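PDB 3C4N: FAD dependent oxidoreductase domain-containing protein from Deinococcus radiodurans R1, which binds ADP and is probably an FAD-dependent oxidoreductase of the ETF-QO/FixC family, its precise reaction unknown. Local coordinates for residues V118-L123 with R165-R170. Residues are numbered along the deposited sequence; the frame is centred on the assembly and turned at random.
Sequences VEDRPL and RALTYR
T168 and E119 face each other as an antiparallel hydrogen-bonded pair: E119 N donates to T168 O (3.2 Å) and T168 N returns the bond to E119 O (3.2 Å). Beyond E119 the pairing continues through R121 N to A166 O (3.1 Å), the donor lying above the carbonyl plane. On the face carrying E119 and T168, which the end of R121 reaches, T168 OG1 accepts a hydrogen bond from R121 NE (2.9 Å) and donates one to E119 OE1 (3.0 Å), bridging the two charged groups. R121 NH1 meets the same OE1 in a salt bridge (3.1 Å), from the opposite side of the carboxylate plane. R121 bends at chi3 (-70°), which brings NE beside T168 OG1; NH2 goes to T268 O, so all three guanidinium nitrogens have acceptors. An alanine at E119 would probably leave R121 NH1 without its counter-charge and the T168 hydroxyl without its acceptor. On the other face, which also carries D120, V118 CG1 touches L167 CD1 (4.0 Å), both side chains packing on L107 of helix 96-107. Strand 167-169 lies between strands 118-127 and 85-86 in a mixed sheet, with helix 96-107 against the V118-L167 face and strands 270-273 and 276-281 beside R121 and T168.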
ATOM      1  N   VAL A 118      19.759  -0.585 -13.365  1.00 24.09           N
ATOM      2  CA  VAL A 118      20.547   0.619 -13.619  1.00 29.11           C
ATOM      3  C   VAL A 118      21.683   0.279 -14.580  1.00 35.01           C
ATOM      4  O   VAL A 118      22.572  -0.514 -14.247  1.00 43.51           O
ATOM      5  CB  VAL A 118      21.176   1.185 -12.318  1.00 23.07           C
ATOM      6  CG1 VAL A 118      21.949   2.454 -12.630  1.00 16.80           C
ATOM      7  CG2 VAL A 118      20.111   1.451 -11.283  1.00  9.59           C
ATOM      8  N   GLU A 119      21.659   0.873 -15.769  1.00 29.64           N
ATOM      9  CA  GLU A 119      22.707   0.601 -16.740  1.00 29.15           C
ATOM     10  C   GLU A 119      23.676   1.766 -16.896  1.00 25.54           C
ATOM     11  O   GLU A 119      23.339   2.915 -16.599  1.00 25.42           O
ATOM     12  CB  GLU A 119      22.106   0.210 -18.106  1.00 34.23           C
ATOM     13  CG  GLU A 119      21.079   1.174 -18.691  1.00 31.02           C
ATOM     14  CD  GLU A 119      19.618   0.773 -18.418  1.00 33.72           C
ATOM     15  OE1 GLU A 119      18.711   1.509 -18.864  1.00 28.88           O
ATOM     16  OE2 GLU A 119      19.366  -0.267 -17.770  1.00 28.59           O
ATOM     17  N   ASP A 120      24.895   1.445 -17.316  1.00 24.98           N
ATOM     18  CA  ASP A 120      25.933   2.443 -17.538  1.00 23.73           C
ATOM     19  C   ASP A 120      25.702   2.962 -18.935  1.00 24.61           C
ATOM     20  O   ASP A 120      25.712   2.202 -19.902  1.00 29.19           O
ATOM     21  CB  ASP A 120      27.314   1.809 -17.438  1.00 21.52           C
ATOM     22  CG  ASP A 120      27.556   1.179 -16.089  1.00 36.04           C
ATOM     23  OD1 ASP A 120      27.303   1.849 -15.066  1.00 31.86           O
ATOM     24  OD2 ASP A 120      27.997   0.014 -16.044  1.00 47.89           O
ATOM     25  N   ARG A 121      25.488   4.259 -19.054  1.00 24.94           N
ATOM     26  CA  ARG A 121      25.219   4.814 -20.359  1.00 30.68           C
ATOM     27  C   ARG A 121      25.842   6.193 -20.442  1.00 30.74           C
ATOM     28  O   ARG A 121      25.397   7.118 -19.777  1.00 41.12           O
ATOM     29  CB  ARG A 121      23.700   4.893 -20.545  1.00 32.29           C
ATOM     30  CG  ARG A 121      23.216   5.003 -21.963  1.00 30.63           C
ATOM     31  CD  ARG A 121      21.744   5.370 -21.972  1.00 32.99           C
ATOM     32  NE  ARG A 121      20.866   4.303 -21.506  1.00 29.12           N
ATOM     33  CZ  ARG A 121      20.624   3.184 -22.179  1.00 38.68           C
ATOM     34  NH1 ARG A 121      19.795   2.270 -21.682  1.00 36.27           N
ATOM     35  NH2 ARG A 121      21.214   2.975 -23.347  1.00 45.27           N
ATOM     36  N   PRO A 122      26.895   6.348 -21.249  1.00 30.23           N
ATOM     37  CA  PRO A 122      27.551   7.650 -21.386  1.00 31.11           C
ATOM     38  C   PRO A 122      26.587   8.698 -21.935  1.00 31.09           C
ATOM     39  O   PRO A 122      25.661   8.370 -22.687  1.00 25.74           O
ATOM     40  CB  PRO A 122      28.695   7.357 -22.351  1.00 29.85           C
ATOM     41  CG  PRO A 122      28.125   6.283 -23.212  1.00 24.62           C
ATOM     42  CD  PRO A 122      27.482   5.376 -22.180  1.00 34.74           C
ATOM     43  N   LEU A 123      26.817   9.954 -21.554  1.00 24.74           N
ATOM     44  CA  LEU A 123      25.980  11.070 -21.985  1.00 17.75           C
ATOM     45  C   LEU A 123      26.814  12.074 -22.769  1.00 23.74           C
ATOM     46  O   LEU A 123      27.886  12.467 -22.322  1.00 31.10           O
ATOM     47  CB  LEU A 123      25.341  11.738 -20.764  1.00 12.76           C
ATOM     48  CG  LEU A 123      24.346  12.872 -20.995  1.00 16.50           C
ATOM     49  CD1 LEU A 123      23.431  13.017 -19.794  1.00 11.38           C
ATOM     50  CD2 LEU A 123      25.102  14.162 -21.249  1.00 25.95           C
ATOM     51  N   ARG A 165      30.455   8.494 -16.799  1.00 26.51           N
ATOM     52  CA  ARG A 165      29.813   7.982 -15.593  1.00 28.56           C
ATOM     53  C   ARG A 165      28.289   8.168 -15.554  1.00 24.57           C
ATOM     54  O   ARG A 165      27.664   7.938 -14.523  1.00 20.46           O
ATOM     55  CB  ARG A 165      30.433   8.631 -14.348  1.00 28.96           C
ATOM     56  CG  ARG A 165      31.954   8.538 -14.270  1.00 23.70           C
ATOM     57  CD  ARG A 165      32.460   9.171 -12.993  1.00 13.28           C
ATOM     58  NE  ARG A 165      31.945   8.460 -11.820  1.00 20.53           N
ATOM     59  CZ  ARG A 165      31.557   9.055 -10.697  1.00 14.41           C
ATOM     60  NH1 ARG A 165      31.620  10.374 -10.595  1.00 23.67           N
ATOM     61  NH2 ARG A 165      31.111   8.342  -9.673  1.00 11.80           N
ATOM     62  N   ALA A 166      27.688   8.581 -16.665  1.00 24.94           N
ATOM     63  CA  ALA A 166      26.240   8.788 -16.689  1.00 19.69           C
ATOM     64  C   ALA A 166      25.513   7.455 -16.523  1.00 17.99           C
ATOM     65  O   ALA A 166      26.010   6.412 -16.936  1.00 22.33           O
ATOM     66  CB  ALA A 166      25.822   9.481 -17.999  1.00  8.14           C
ATOM     67  N   LEU A 167      24.334   7.499 -15.913  1.00 16.42           N
ATOM     68  CA  LEU A 167      23.541   6.301 -15.680  1.00 11.50           C
ATOM     69  C   LEU A 167      22.066   6.504 -16.041  1.00 12.74           C
ATOM     70  O   LEU A 167      21.546   7.616 -15.939  1.00 13.25           O
ATOM     71  CB  LEU A 167      23.595   5.922 -14.198  1.00 17.66           C
ATOM     72  CG  LEU A 167      24.894   5.693 -13.434  1.00 18.89           C
ATOM     73  CD1 LEU A 167      24.539   5.464 -11.980  1.00 10.75           C
ATOM     74  CD2 LEU A 167      25.656   4.503 -14.004  1.00 12.25           C
ATOM     75  N   THR A 168      21.389   5.437 -16.458  1.00 14.05           N
ATOM     76  CA  THR A 168      19.956   5.543 -16.726  1.00 17.05           C
ATOM     77  C   THR A 168      19.205   4.532 -15.875  1.00 17.21           C
ATOM     78  O   THR A 168      19.669   3.411 -15.664  1.00 13.58           O
ATOM     79  CB  THR A 168      19.566   5.305 -18.211  1.00 18.31           C
ATOM     80  OG1 THR A 168      20.203   4.126 -18.708  1.00 19.45           O
ATOM     81  CG2 THR A 168      19.949   6.507 -19.062  1.00 21.48           C
ATOM     82  N   TYR A 169      18.048   4.948 -15.375  1.00 17.72           N
ATOM     83  CA  TYR A 169      17.201   4.087 -14.559  1.00 14.95           C
ATOM     84  C   TYR A 169      15.782   4.614 -14.629  1.00 15.34           C
ATOM     85  O   TYR A 169      15.543   5.712 -15.138  1.00 15.70           O
ATOM     86  CB  TYR A 169      17.673   4.105 -13.107  1.00 17.63           C
ATOM     87  CG  TYR A 169      17.579   5.465 -12.433  1.00 23.58           C
ATOM     88  CD1 TYR A 169      16.456   5.827 -11.659  1.00 25.69           C
ATOM     89  CD2 TYR A 169      18.623   6.379 -12.540  1.00 13.89           C
ATOM     90  CE1 TYR A 169      16.392   7.069 -11.002  1.00 15.61           C
ATOM     91  CE2 TYR A 169      18.569   7.611 -11.897  1.00 15.03           C
ATOM     92  CZ  TYR A 169      17.463   7.950 -11.129  1.00 23.14           C
ATOM     93  OH  TYR A 169      17.459   9.159 -10.466  1.00 17.39           O
ATOM     94  N   ARG A 170      14.835   3.844 -14.111  1.00 12.39           N
ATOM     95  CA  ARG A 170      13.445   4.290 -14.116  1.00  9.82           C
ATOM     96  C   ARG A 170      13.096   4.857 -12.745  1.00  9.79           C
ATOM     97  O   ARG A 170      13.078   4.135 -11.748  1.00 15.80           O
ATOM     98  CB  ARG A 170      12.506   3.124 -14.452  1.00  5.49           C
ATOM     99  CG  ARG A 170      12.762   2.480 -15.801  1.00 14.44           C
ATOM    100  CD  ARG A 170      12.581   3.487 -16.926  1.00 28.45           C
ATOM    101  NE  ARG A 170      11.228   4.044 -16.936  1.00 34.20           N
ATOM    102  CZ  ARG A 170      10.172   3.458 -17.491  1.00 41.82           C
ATOM    103  NH1 ARG A 170      10.304   2.286 -18.101  1.00 39.71           N
ATOM    104  NH2 ARG A 170       8.981   4.041 -17.420  1.00 42.57           N
TER